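Local coordinates for protein polymeric Immunoglobulin Receptor (Oncorhynchus mykiss, PDB 5F1S) that probably binds polymeric immunoglobulins for mucosal immunity through an immunoglobulin-like ectodomain that, as in mammals, corresponds to secretory component, at residues S149-W152 with S153-L156. Residues are numbered along the deposited sequence; the frame is centred on the assembly and turned at random.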
ATOM      1  N   SER A 149     -23.172   5.045  -4.867  1.00 31.55           N
ATOM      2  CA  SER A 149     -23.557   5.393  -3.520  1.00 32.87           C
ATOM      3  C   SER A 149     -25.051   5.721  -3.431  1.00 37.71           C
ATOM      4  O   SER A 149     -25.607   6.453  -4.250  1.00 33.15           O
ATOM      5  CB  SER A 149     -22.715   6.591  -3.033  1.00 33.45           C
ATOM      6  OG  SER A 149     -23.035   6.930  -1.700  1.00 34.16           O
ATOM      7  N   GLY A 150     -25.678   5.230  -2.378  1.00 36.10           N
ATOM      8  CA  GLY A 150     -27.074   5.495  -2.166  1.00 38.16           C
ATOM      9  C   GLY A 150     -28.010   4.516  -2.830  1.00 42.89           C
ATOM     10  O   GLY A 150     -29.228   4.586  -2.577  1.00 43.46           O
ATOM     11  N   ASP A 151     -27.503   3.608  -3.662  1.00 44.40           N
ATOM     12  CA  ASP A 151     -28.356   2.692  -4.441  1.00 44.19           C
ATOM     13  C   ASP A 151     -27.846   1.261  -4.285  1.00 46.89           C
ATOM     14  O   ASP A 151     -26.999   0.786  -5.055  1.00 44.09           O
ATOM     15  CB  ASP A 151     -28.428   3.114  -5.898  1.00 44.38           C
ATOM     16  CG  ASP A 151     -29.395   2.255  -6.700  1.00 50.26           C
ATOM     17  OD1 ASP A 151     -30.050   1.385  -6.086  1.00 50.13           O
ATOM     18  OD2 ASP A 151     -29.461   2.427  -7.924  1.00 49.87           O
ATOM     19  N   TRP A 152     -28.409   0.580  -3.281  1.00 56.08           N
ATOM     20  CA  TRP A 152     -28.108  -0.831  -3.022  1.00 60.38           C
ATOM     21  C   TRP A 152     -28.249  -1.694  -4.263  1.00 51.06           C
ATOM     22  O   TRP A 152     -27.454  -2.612  -4.494  1.00 54.49           O
ATOM     23  CB  TRP A 152     -29.043  -1.356  -1.937  1.00 78.47           C
ATOM     24  CG  TRP A 152     -28.785  -0.772  -0.589  1.00113.44           C
ATOM     25  CD1 TRP A 152     -29.376   0.332  -0.046  1.00113.26           C
ATOM     26  CD2 TRP A 152     -27.868  -1.266   0.397  1.00132.17           C
ATOM     27  NE1 TRP A 152     -28.883   0.556   1.219  1.00133.63           N
ATOM     28  CE2 TRP A 152     -27.957  -0.410   1.514  1.00138.35           C
ATOM     29  CE3 TRP A 152     -26.980  -2.347   0.444  1.00116.85           C
ATOM     30  CZ2 TRP A 152     -27.191  -0.604   2.664  1.00130.94           C
ATOM     31  CZ3 TRP A 152     -26.220  -2.537   1.590  1.00114.89           C
ATOM     32  CH2 TRP A 152     -26.332  -1.670   2.683  1.00119.13           C
ATOM     33  N   SER A 153     -29.262  -1.447  -5.062  1.00 50.40           N
ATOM     34  CA  SER A 153     -29.521  -2.343  -6.183  1.00 49.73           C
ATOM     35  C   SER A 153     -28.572  -2.119  -7.343  1.00 49.40           C
ATOM     36  O   SER A 153     -28.715  -2.772  -8.378  1.00 52.30           O
ATOM     37  CB  SER A 153     -30.951  -2.151  -6.673  1.00 49.70           C
ATOM     38  OG  SER A 153     -31.028  -0.903  -7.371  1.00 55.30           O
ATOM     39  N   SER A 154     -27.603  -1.218  -7.217  1.00 49.39           N
ATOM     40  CA  SER A 154     -26.812  -0.852  -8.376  1.00 45.28           C
ATOM     41  C   SER A 154     -25.535  -1.660  -8.508  1.00 42.63           C
ATOM     42  O   SER A 154     -24.833  -1.481  -9.505  1.00 44.78           O
ATOM     43  CB  SER A 154     -26.448   0.641  -8.344  1.00 51.51           C
ATOM     44  OG  SER A 154     -25.431   0.882  -7.378  1.00 42.65           O
ATOM     45  N   CYS A 155     -25.206  -2.530  -7.550  1.00 45.11           N
ATOM     46  CA  CYS A 155     -23.904  -3.193  -7.576  1.00 44.73           C
ATOM     47  C   CYS A 155     -23.717  -4.052  -8.821  1.00 42.84           C
ATOM     48  O   CYS A 155     -24.605  -4.801  -9.239  1.00 43.82           O
ATOM     49  CB  CYS A 155     -23.680  -4.070  -6.331  1.00 48.88           C
ATOM     50  SG  CYS A 155     -23.502  -3.163  -4.810  1.00 57.11           S
ATOM     51  N   LEU A 156     -22.542  -3.930  -9.410  1.00 38.24           N
ATOM     52  CA  LEU A 156     -22.050  -4.814 -10.445  1.00 40.69           C
ATOM     53  C   LEU A 156     -20.983  -5.714  -9.832  1.00 44.19           C
ATOM     54  O   LEU A 156     -20.028  -5.218  -9.220  1.00 38.01           O
ATOM     55  CB  LEU A 156     -21.479  -4.005 -11.599  1.00 42.63           C
ATOM     56  CG  LEU A 156     -22.369  -2.877 -12.092  1.00 43.17           C
ATOM     57  CD1 LEU A 156     -21.641  -2.183 -13.205  1.00 45.07           C
ATOM     58  CD2 LEU A 156     -23.715  -3.413 -12.594  1.00 45.84           C
TER
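Asp151 and Ser154 close a tight reversal of the chain. The carbonyl oxygen of Asp151 receives two donors from Ser154: the hydroxyl OG, 2.8 Å from O and lying in the carbonyl plane, and the backbone N, 3.0 Å from O but well above that plane. The backbone bond, with phi/psi at Trp152 and Ser153 close to the two central positions of a type I turn, defines a type I beta turn. Ser154 suits its place because its short hydroxyl, set between its own N and carbonyl carbon (chi1 74°), can curl back to the same oxygen while accepting a bond from Arg148 N.

The Asp151 carboxylate braces the start of the turn. CG stands anti to the backbone N (chi1 -175°), which brings Asp151 OD1 to Ser153 OG at 2.8 Å, on the syn side and slightly out of the carboxylate plane. Serine fits at position 153 because its short hydroxyl can donate to the carboxylate two residues back. Ser153 N adds a weak bond to Asp151 OD1 (3.1 Å), consistent with an Asx turn. With an alanine in place of Asp151, the carboxylate goes, and the Ser153 hydroxyl would probably lose its acceptor and be freer to rotate, while the weak brace on Ser153 N would be lost too. Asp151 OD2 lies against Ser154 CB at 3.5 Å.

The turn lies in the loop joining strands 144-148 and 156-157, the C and C' strands of a V-set immunoglobulin domain. The disulfide from Cys155 to Cys147 ties it to the former strand, while Leu156 pairs with Trp146 through the backbone and packs on strand 169-173.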